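Local structure of Alpha/beta hydrolase (Legionella pneumophila subsp. pneumophila str. Philadelphia 1, 4EZI) at residues A[32-43]-A[100-110]; A[191-201]-A[307-318]. The protein is of unknown function but has an alpha/beta-hydrolase fold and may be a lipase-like ester hydrolase. All blocks are in the same frame, centred on the assembly; numbering follows the deposited sequence.

Contact 1 of 2, residues A[32-43]-A[100-110]; sequences LDTLTVHYDLQL and IYLAAYGNSAG
Asn107 O, in the pi-type turn at 103-108, accepts two backbone hydrogen bonds from segment 32-43. His38 N is 2.8 Å away and gives the straighter bond, 166° at the hydrogen. Tyr39 N approaches in the carbonyl plane, on a lone pair, but its bond is more bent. The Asn107 side chain adds a third polar tie: ND2 donates to Tyr39 O at 2.8 Å. The same ND2 also donates to Phe17 O, so this amide joins two pieces of chain to the helix. On the next residue, Ser108 OG donates to Thr36 O at 2.7 Å. Its OG lies anti to the backbone N (chi1 177°), which brings it to that carbonyl, above the carbonyl plane.

Helix 100-108 widens in the pi-type turn before Gly110 departs from helical geometry with positive phi. It packs against the chain entering strand 41-51 of the alpha/beta-hydrolase sheet. Helix 19-27 lies alongside, with Leu26 beside Val37 and Ile100.

His38 meets Ser108 O at its ring edge, in plane, through CD2 at 3.3 Å. The Tyr39 ring lies obliquely to Gly110, with CE2 3.7 Å from Gly110 CA, while its OH bonds to Val71 N.

Apolar contacts flank the polar ones. Leu41 CD2 rests on the backbone at Gly106 C, 3.6 Å away, and its CD1 reaches Leu102 CB. Leu43 and Leu102 meet tip to tip. Toward the other end of segment 32-43, Leu35 CD1 touches Ala104 CB. Leu32 crosses Ile100 at about a right angle, tightly, with CD1 3.4 Å from Ile100 CG1.

Contact 2 of 2, residues A[191-201]-A[307-318]; sequences VSAVAPGSAPY and TAPLLLVGTKGD
The Tyr201 ring lies obliquely to Leu312, and its OH comes 3.4 Å from Leu312 CD2. The Pro196 ring, in one of its two conformers, meets the same methyl through CG. In that conformer it also crosses the Leu310 side chain at about a right angle, on the same side of the sheet. The Pro309 ring turns its CD to Ser192 O, 3.3 Å away.

These groups border two neighbouring parallel strands, 193-197 and 310-314, in the central sheet of the alpha/beta-hydrolase fold. The axes run 4.7 Å apart at 13°. Val194 N donates to Pro309 O, and Val194 O accepts from Leu311 N at 2.9 Å. Pro196 has no N-H to give, but its O accepts from Val313 N in a nearly straight bond (171°). Ser198 N then donates to Val313 O.

Val194 and Leu310 pack on the side covered by helices 170-185 and 323-334. Val194 CG1, anti to its own N (chi1 -178°), lies 3.8 Å from Leu310 CD1. Ala193 and Leu311 face helix 355-370 on the other side.

Beyond the strands, the Thr315-Asp318 type I turn carries an ST turn, with Gly317 N donating to Thr315 OG1, which also bonds to Leu349 O. Asp318 is probably the acid of a Ser-His-Asp triad with Ser169 and His351; its OD2 bonds to His351 ND1, while OD1 accepts from Asp320 N and Val321 N. One water joins Ser198 OG and Thr315 N to Asp318, donating to OD2 at 2.7 Å.

From the N terminus, the chain passes strand 8-17 and helix 19-27 before reaching 32-43. It then runs through strands 41-51, 57-67 and 74-80 and returns in helix 99-108, where contact 1 closes its loop. The two contacts come in series, neither nesting nor crossing. Contact 2 opens at strand 193-197, and a mostly helical excursion follows before strand 310-314 closes it. Each involves a strand of the one mixed sheet. Contact 1 ties a helix to the lead-in of an antiparallel strand near one edge; contact 2 pairs two strands of the parallel part. Their centres are about 21 Å apart, and helix 355-370 touches both.

Contact 1 of 2, residues A[32-43]-A[100-110]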
loop_
_atom_site.group_PDB
_atom_site.type_symbol
_atom_site.label_atom_id
_atom_site.label_comp_id
_atom_site.label_asym_id
_atom_site.label_seq_id
_atom_site.Cartn_x
_atom_site.Cartn_y
_atom_site.Cartn_z
ATOM N N LEU A 32 -6.293 18.075 4.998
ATOM C CA LEU A 32 -4.938 17.984 5.554
ATOM C C LEU A 32 -4.339 19.367 5.808
ATOM O O LEU A 32 -3.361 19.504 6.538
ATOM C CB LEU A 32 -4.049 17.145 4.641
ATOM C CG LEU A 32 -4.462 15.672 4.643
ATOM C CD1 LEU A 32 -3.850 14.980 3.432
ATOM C CD2 LEU A 32 -4.148 14.954 5.965
ATOM N N ASP A 33 -4.935 20.378 5.201
ATOM C CA ASP A 33 -4.531 21.750 5.407
ATOM C C ASP A 33 -4.730 22.200 6.865
ATOM O O ASP A 33 -4.181 23.217 7.276
ATOM C CB ASP A 33 -5.265 22.668 4.414
ATOM C CG ASP A 33 -6.783 22.663 4.592
ATOM O OD1 ASP A 33 -7.363 21.634 4.998
ATOM O OD2 ASP A 33 -7.405 23.726 4.307
ATOM N N THR A 34 -5.501 21.442 7.641
ATOM C CA THR A 34 -5.729 21.741 9.043
ATOM C C THR A 34 -4.602 21.231 9.957
ATOM O O THR A 34 -4.591 21.537 11.153
ATOM C CB THR A 34 -7.092 21.181 9.537
ATOM O OG1 THR A 34 -7.078 19.759 9.517
ATOM C CG2 THR A 34 -8.249 21.691 8.694
ATOM N N LEU A 35 -3.666 20.452 9.425
ATOM C CA LEU A 35 -2.529 19.977 10.223
ATOM C C LEU A 35 -1.515 21.097 10.378
ATOM O O LEU A 35 -1.319 21.896 9.469
ATOM C CB LEU A 35 -1.881 18.769 9.545
ATOM C CG LEU A 35 -2.748 17.505 9.456
ATOM C CD1 LEU A 35 -2.000 16.416 8.672
ATOM C CD2 LEU A 35 -3.074 16.970 10.831
ATOM N N THR A 36 -0.876 21.144 11.533
ATOM C CA THR A 36 0.182 22.094 11.824
ATOM C C THR A 36 1.544 21.447 11.548
ATOM O O THR A 36 1.778 20.308 11.946
ATOM C CB THR A 36 0.131 22.502 13.318
ATOM O OG1 THR A 36 -1.143 23.098 13.618
ATOM C CG2 THR A 36 1.221 23.500 13.655
ATOM N N VAL A 37 2.419 22.179 10.864
ATOM C CA VAL A 37 3.769 21.689 10.567
ATOM C C VAL A 37 4.730 22.132 11.668
ATOM O O VAL A 37 4.717 23.291 12.093
ATOM C CB VAL A 37 4.287 22.140 9.163
ATOM C CG1 VAL A 37 3.278 21.768 8.079
ATOM C CG2 VAL A 37 4.585 23.628 9.101
ATOM N N HIS A 38 5.558 21.198 12.130
ATOM C CA HIS A 38 6.505 21.426 13.225
ATOM C C HIS A 38 7.966 21.147 12.877
ATOM O O HIS A 38 8.834 21.578 13.627
ATOM C CB HIS A 38 6.136 20.553 14.441
ATOM C CG HIS A 38 4.741 20.740 14.934
ATOM N ND1 HIS A 38 4.367 21.826 15.703
ATOM C CD2 HIS A 38 3.633 19.969 14.795
ATOM C CE1 HIS A 38 3.085 21.711 16.006
ATOM N NE2 HIS A 38 2.621 20.593 15.471
ATOM N N TYR A 39 8.238 20.430 11.773
ATOM C CA TYR A 39 9.584 19.919 11.465
ATOM C C TYR A 39 9.967 20.075 10.026
ATOM O O TYR A 39 9.092 20.090 9.156
ATOM C CB TYR A 39 9.644 18.417 11.772
ATOM C CG TYR A 39 9.409 18.128 13.226
ATOM C CD1 TYR A 39 10.381 18.442 14.155
ATOM C CD2 TYR A 39 8.231 17.567 13.673
ATOM C CE1 TYR A 39 10.178 18.204 15.486
ATOM C CE2 TYR A 39 8.009 17.314 15.022
ATOM C CZ TYR A 39 8.997 17.622 15.923
ATOM O OH TYR A 39 8.778 17.392 17.269
ATOM N N ASP A 40 11.281 20.197 9.814
ATOM C CA ASP A 40 11.902 19.901 8.528
ATOM C C ASP A 40 12.345 18.427 8.561
ATOM O O ASP A 40 12.643 17.900 9.636
ATOM C CB ASP A 40 13.111 20.822 8.291
ATOM C CG ASP A 40 12.786 22.267 8.491
ATOM O OD1 ASP A 40 11.895 22.764 7.816
ATOM O OD2 ASP A 40 13.436 22.931 9.341
ATOM N N LEU A 41 12.416 17.775 7.398
ATOM C CA LEU A 41 12.872 16.371 7.330
ATOM C C LEU A 41 14.168 16.257 6.548
ATOM O O LEU A 41 14.385 17.011 5.591
ATOM C CB LEU A 41 11.835 15.464 6.641
ATOM C CG LEU A 41 10.372 15.665 7.012
ATOM C CD1 LEU A 41 9.485 14.730 6.198
ATOM C CD2 LEU A 41 10.179 15.453 8.522
ATOM N N GLN A 42 15.008 15.284 6.918
ATOM C CA GLN A 42 16.105 14.808 6.079
ATOM C C GLN A 42 15.639 13.526 5.379
ATOM O O GLN A 42 15.077 12.622 6.016
ATOM C CB GLN A 42 17.344 14.527 6.918
ATOM C CG GLN A 42 18.506 13.815 6.162
ATOM C CD GLN A 42 19.185 14.640 5.087
ATOM O OE1 GLN A 42 19.638 15.745 5.351
ATOM N NE2 GLN A 42 19.293 14.081 3.862
ATOM N N LEU A 43 15.893 13.451 4.073
ATOM C CA LEU A 43 15.464 12.340 3.248
ATOM C C LEU A 43 16.629 11.465 2.810
ATOM O O LEU A 43 17.688 11.983 2.440
ATOM C CB LEU A 43 14.781 12.872 1.974
ATOM C CG LEU A 43 13.633 13.847 2.101
ATOM C CD1 LEU A 43 13.029 14.160 0.723
ATOM C CD2 LEU A 43 12.592 13.282 2.964
ATOM N N ILE A 100 2.515 14.885 0.146
ATOM C CA ILE A 100 1.496 14.905 1.174
ATOM C C ILE A 100 1.765 13.885 2.285
ATOM O O ILE A 100 1.442 14.145 3.448
ATOM C CB ILE A 100 0.077 14.695 0.556
ATOM C CG1 ILE A 100 -1.007 15.103 1.518
ATOM C CG2 ILE A 100 -0.109 13.286 0.013
ATOM C CD1 ILE A 100 -1.037 16.615 1.817
ATOM N N TYR A 101 2.340 12.741 1.944
ATOM C CA TYR A 101 2.632 11.703 2.934
ATOM C C TYR A 101 3.722 12.152 3.880
ATOM O O TYR A 101 3.603 12.015 5.095
ATOM C CB TYR A 101 2.974 10.360 2.264
ATOM C CG TYR A 101 1.961 10.016 1.215
ATOM C CD1 TYR A 101 0.706 9.598 1.575
ATOM C CD2 TYR A 101 2.230 10.188 -0.129
ATOM C CE1 TYR A 101 -0.311 9.376 0.614
ATOM C CE2 TYR A 101 1.257 9.989 -1.089
ATOM C CZ TYR A 101 -0.005 9.579 -0.721
ATOM O OH TYR A 101 -0.956 9.397 -1.698
ATOM N N LEU A 102 4.772 12.749 3.335
ATOM C CA LEU A 102 5.833 13.325 4.159
ATOM C C LEU A 102 5.320 14.469 5.041
ATOM O O LEU A 102 5.627 14.543 6.231
ATOM C CB LEU A 102 6.975 13.848 3.295
ATOM C CG LEU A 102 7.716 12.815 2.468
ATOM C CD1 LEU A 102 8.859 13.514 1.756
ATOM C CD2 LEU A 102 8.252 11.662 3.337
ATOM N N ALA A 103 4.504 15.333 4.450
ATOM C CA ALA A 103 4.009 16.499 5.147
ATOM C C ALA A 103 3.146 16.105 6.340
ATOM O O ALA A 103 3.275 16.653 7.433
ATOM C CB ALA A 103 3.271 17.411 4.185
ATOM N N ALA A 104 2.234 15.167 6.107
ATOM C CA ALA A 104 1.299 14.769 7.149
ATOM C C ALA A 104 1.985 13.966 8.256
ATOM O O ALA A 104 1.830 14.262 9.432
ATOM C CB ALA A 104 0.132 13.988 6.511
ATOM N N TYR A 105 2.716 12.930 7.866
ATOM C CA TYR A 105 3.299 12.010 8.833
ATOM C C TYR A 105 4.608 12.476 9.438
ATOM O O TYR A 105 4.910 12.114 10.581
ATOM C CB TYR A 105 3.503 10.637 8.194
ATOM C CG TYR A 105 2.238 9.854 7.961
ATOM C CD1 TYR A 105 1.487 9.403 9.026
ATOM C CD2 TYR A 105 1.793 9.528 6.673
ATOM C CE1 TYR A 105 0.321 8.669 8.837
ATOM C CE2 TYR A 105 0.627 8.802 6.463
ATOM C CZ TYR A 105 -0.105 8.372 7.547
ATOM O OH TYR A 105 -1.248 7.605 7.395
ATOM N N GLY A 106 5.387 13.209 8.654
ATOM C CA GLY A 106 6.713 13.647 9.039
ATOM C C GLY A 106 6.726 15.080 9.521
ATOM O O GLY A 106 6.936 15.341 10.718
ATOM N N ASN A 107 6.502 16.028 8.612
ATOM C CA ASN A 107 6.603 17.435 9.006
ATOM C C ASN A 107 5.599 17.830 10.063
ATOM O O ASN A 107 5.923 18.652 10.916
ATOM C CB ASN A 107 6.493 18.387 7.824
ATOM C CG ASN A 107 7.476 18.087 6.728
ATOM O OD1 ASN A 107 7.231 17.210 5.921
ATOM N ND2 ASN A 107 8.568 18.850 6.665
ATOM N N SER A 108 4.387 17.283 10.010
ATOM C CA SER A 108 3.363 17.568 11.005
ATOM C C SER A 108 3.425 16.578 12.166
ATOM O O SER A 108 3.707 16.980 13.306
ATOM C CB SER A 108 1.954 17.601 10.384
ATOM O OG SER A 108 0.989 17.816 11.387
ATOM N N ALA A 109 3.173 15.291 11.905
ATOM C CA ALA A 109 3.024 14.356 13.032
ATOM C C ALA A 109 4.333 14.073 13.747
ATOM O O ALA A 109 4.317 13.641 14.891
ATOM C CB ALA A 109 2.354 13.042 12.562
ATOM N N GLY A 110 5.461 14.307 13.088
ATOM C CA GLY A 110 6.772 14.105 13.688
ATOM C C GLY A 110 7.291 12.675 13.724
ATOM O O GLY A 110 8.170 12.369 14.509
#

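Contact 2 of 2, residues A[191-201]-A[307-318]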
loop_
_atom_site.group_PDB
_atom_site.type_symbol
_atom_site.label_atom_id
_atom_site.label_comp_id
_atom_site.label_asym_id
_atom_site.label_seq_id
_atom_site.Cartn_x
_atom_site.Cartn_y
_atom_site.Cartn_z
ATOM N N VAL A 191 3.637 -3.435 17.752
ATOM C CA VAL A 191 2.954 -2.608 16.777
ATOM C C VAL A 191 1.939 -1.782 17.568
ATOM O O VAL A 191 1.186 -2.344 18.379
ATOM C CB VAL A 191 2.259 -3.445 15.692
ATOM C CG1 VAL A 191 1.447 -2.534 14.741
ATOM C CG2 VAL A 191 3.252 -4.300 14.929
ATOM N N SER A 192 1.938 -0.463 17.380
ATOM C CA SER A 192 1.121 0.466 18.181
ATOM C C SER A 192 -0.272 0.708 17.611
ATOM O O SER A 192 -1.224 0.862 18.358
ATOM C CB SER A 192 1.842 1.812 18.354
ATOM O OG SER A 192 3.175 1.630 18.800
ATOM N N ALA A 193 -0.403 0.767 16.290
ATOM C CA ALA A 193 -1.704 1.031 15.671
ATOM C C ALA A 193 -1.574 0.777 14.181
ATOM O O ALA A 193 -0.506 0.975 13.593
ATOM C CB ALA A 193 -2.167 2.447 15.899
ATOM N N VAL A 194 -2.677 0.371 13.561
ATOM C CA VAL A 194 -2.729 -0.024 12.153
ATOM C C VAL A 194 -3.993 0.595 11.542
ATOM O O VAL A 194 -5.078 0.431 12.096
ATOM C CB VAL A 194 -2.736 -1.560 12.029
ATOM C CG1 VAL A 194 -2.750 -1.969 10.555
ATOM C CG2 VAL A 194 -1.516 -2.141 12.726
ATOM N N ALA A 195 -3.868 1.245 10.385
ATOM C CA ALA A 195 -5.000 1.922 9.770
ATOM C C ALA A 195 -4.944 1.788 8.229
ATOM O O ALA A 195 -4.540 2.709 7.521
ATOM C CB ALA A 195 -5.059 3.389 10.185
ATOM N N PRO A 196 -5.349 0.632 7.678
ATOM C CA PRO A 196 -5.448 0.486 6.233
ATOM C C PRO A 196 -6.551 1.369 5.681
ATOM O O PRO A 196 -7.674 1.318 6.162
ATOM C CB PRO A 196 -5.788 -0.994 6.048
ATOM C CG PRO A 196 -6.520 -1.329 7.265
ATOM C CD PRO A 196 -5.827 -0.577 8.366
ATOM N N GLY A 197 -6.227 2.126 4.629
ATOM C CA GLY A 197 -7.146 3.019 3.974
ATOM C C GLY A 197 -7.659 2.458 2.665
ATOM O O GLY A 197 -6.882 2.041 1.802
ATOM N N SER A 198 -8.988 2.427 2.528
ATOM C CA SER A 198 -9.673 2.020 1.299
ATOM C C SER A 198 -9.041 0.773 0.674
ATOM O O SER A 198 -8.719 0.751 -0.516
ATOM C CB SER A 198 -9.722 3.185 0.305
ATOM O OG SER A 198 -10.424 4.273 0.901
ATOM N N ALA A 199 -8.884 -0.265 1.486
ATOM C CA ALA A 199 -8.256 -1.483 1.003
ATOM C C ALA A 199 -9.276 -2.372 0.304
ATOM O O ALA A 199 -10.465 -2.358 0.625
ATOM C CB ALA A 199 -7.681 -2.260 2.143
ATOM N N PRO A 200 -8.816 -3.225 -0.617
ATOM C CA PRO A 200 -9.646 -4.326 -1.125
ATOM C C PRO A 200 -9.687 -5.440 -0.112
ATOM O O PRO A 200 -8.651 -5.869 0.365
ATOM C CB PRO A 200 -8.925 -4.774 -2.396
ATOM C CG PRO A 200 -7.476 -4.462 -2.126
ATOM C CD PRO A 200 -7.486 -3.203 -1.257
ATOM N N TYR A 201 -10.888 -5.900 0.214
ATOM C CA TYR A 201 -11.089 -7.010 1.111
ATOM C C TYR A 201 -11.965 -8.066 0.440
ATOM O O TYR A 201 -13.055 -7.773 -0.032
ATOM C CB TYR A 201 -11.789 -6.598 2.413
ATOM C CG TYR A 201 -11.073 -5.549 3.252
ATOM C CD1 TYR A 201 -10.090 -5.900 4.175
ATOM C CD2 TYR A 201 -11.394 -4.225 3.113
ATOM C CE1 TYR A 201 -9.462 -4.912 4.967
ATOM C CE2 TYR A 201 -10.774 -3.242 3.878
ATOM C CZ TYR A 201 -9.789 -3.592 4.782
ATOM O OH TYR A 201 -9.146 -2.634 5.526
ATOM N N THR A 307 -2.871 -7.671 16.714
ATOM C CA THR A 307 -2.013 -7.486 17.882
ATOM C C THR A 307 -1.770 -5.988 18.176
ATOM O O THR A 307 -0.838 -5.623 18.896
ATOM C CB THR A 307 -0.677 -8.203 17.657
ATOM O OG1 THR A 307 -0.102 -7.713 16.434
ATOM C CG2 THR A 307 -0.871 -9.738 17.610
ATOM N N ALA A 308 -2.637 -5.141 17.618
ATOM C CA ALA A 308 -2.620 -3.703 17.826
ATOM C C ALA A 308 -3.991 -3.160 17.488
ATOM O O ALA A 308 -4.727 -3.778 16.704
ATOM C CB ALA A 308 -1.586 -3.039 16.925
ATOM N N PRO A 309 -4.337 -1.991 18.032
ATOM C CA PRO A 309 -5.540 -1.297 17.593
ATOM C C PRO A 309 -5.579 -1.156 16.082
ATOM O O PRO A 309 -4.553 -0.819 15.460
ATOM C CB PRO A 309 -5.416 0.069 18.278
ATOM C CG PRO A 309 -4.577 -0.190 19.480
ATOM C CD PRO A 309 -3.622 -1.276 19.114
ATOM N N LEU A 310 -6.762 -1.373 15.525
ATOM C CA LEU A 310 -6.961 -1.482 14.087
ATOM C C LEU A 310 -8.159 -0.654 13.643
ATOM O O LEU A 310 -9.271 -0.854 14.137
ATOM C CB LEU A 310 -7.159 -2.952 13.710
ATOM C CG LEU A 310 -7.484 -3.281 12.257
ATOM C CD1 LEU A 310 -6.328 -2.889 11.342
ATOM C CD2 LEU A 310 -7.817 -4.767 12.130
ATOM N N LEU A 311 -7.914 0.225 12.673
ATOM C CA LEU A 311 -8.940 1.068 12.086
ATOM C C LEU A 311 -9.050 0.774 10.592
ATOM O O LEU A 311 -8.104 1.010 9.879
ATOM C CB LEU A 311 -8.619 2.556 12.275
ATOM C CG LEU A 311 -9.548 3.533 11.557
ATOM C CD1 LEU A 311 -10.957 3.445 12.073
ATOM C CD2 LEU A 311 -9.041 4.971 11.600
ATOM N N LEU A 312 -10.200 0.299 10.126
ATOM C CA LEU A 312 -10.436 0.112 8.702
ATOM C C LEU A 312 -11.169 1.364 8.238
ATOM O O LEU A 312 -12.338 1.561 8.592
ATOM C CB LEU A 312 -11.285 -1.140 8.441
ATOM C CG LEU A 312 -10.855 -2.427 9.139
ATOM C CD1 LEU A 312 -11.751 -3.584 8.642
ATOM C CD2 LEU A 312 -9.345 -2.715 8.947
ATOM N N VAL A 313 -10.491 2.229 7.494
ATOM C CA VAL A 313 -11.052 3.525 7.132
ATOM C C VAL A 313 -11.107 3.695 5.606
ATOM O O VAL A 313 -10.115 3.479 4.915
ATOM C CB VAL A 313 -10.307 4.680 7.852
ATOM C CG1 VAL A 313 -8.771 4.590 7.690
ATOM C CG2 VAL A 313 -10.851 6.026 7.415
ATOM N N GLY A 314 -12.270 4.118 5.119
ATOM C CA GLY A 314 -12.516 4.244 3.697
ATOM C C GLY A 314 -13.678 5.163 3.434
ATOM O O GLY A 314 -13.957 6.059 4.246
ATOM N N THR A 315 -14.369 4.930 2.322
ATOM C CA THR A 315 -15.488 5.743 1.907
ATOM C C THR A 315 -16.583 4.862 1.317
ATOM O O THR A 315 -16.326 4.029 0.443
ATOM C CB THR A 315 -15.109 6.831 0.887
ATOM O OG1 THR A 315 -16.316 7.464 0.424
ATOM C CG2 THR A 315 -14.276 6.288 -0.310
ATOM N N LYS A 316 -17.813 5.030 1.787
ATOM C CA LYS A 316 -18.953 4.343 1.218
ATOM C C LYS A 316 -19.240 4.782 -0.219
ATOM O O LYS A 316 -19.966 4.094 -0.944
ATOM C CB LYS A 316 -20.206 4.480 2.117
ATOM C CG LYS A 316 -20.082 3.689 3.394
ATOM C CD LYS A 316 -21.233 3.961 4.346
ATOM C CE LYS A 316 -21.161 3.098 5.580
ATOM N NZ LYS A 316 -22.359 3.334 6.440
ATOM N N GLY A 317 -18.617 5.872 -0.655
ATOM C CA GLY A 317 -18.680 6.292 -2.057
ATOM C C GLY A 317 -17.704 5.601 -2.975
ATOM O O GLY A 317 -17.638 5.916 -4.148
ATOM N N ASP A 318 -16.915 4.678 -2.451
ATOM C CA ASP A 318 -15.868 4.056 -3.261
ATOM C C ASP A 318 -16.453 3.259 -4.427
ATOM O O ASP A 318 -17.293 2.391 -4.199
ATOM C CB ASP A 318 -15.011 3.132 -2.393
ATOM C CG ASP A 318 -13.565 3.088 -2.859
ATOM O OD1 ASP A 318 -13.342 2.831 -4.066
ATOM O OD2 ASP A 318 -12.664 3.350 -2.040
HETATM O O HOH W 1 1.971 -5.732 18.678
HETATM O O HOH W 2 -13.011 3.115 0.597
#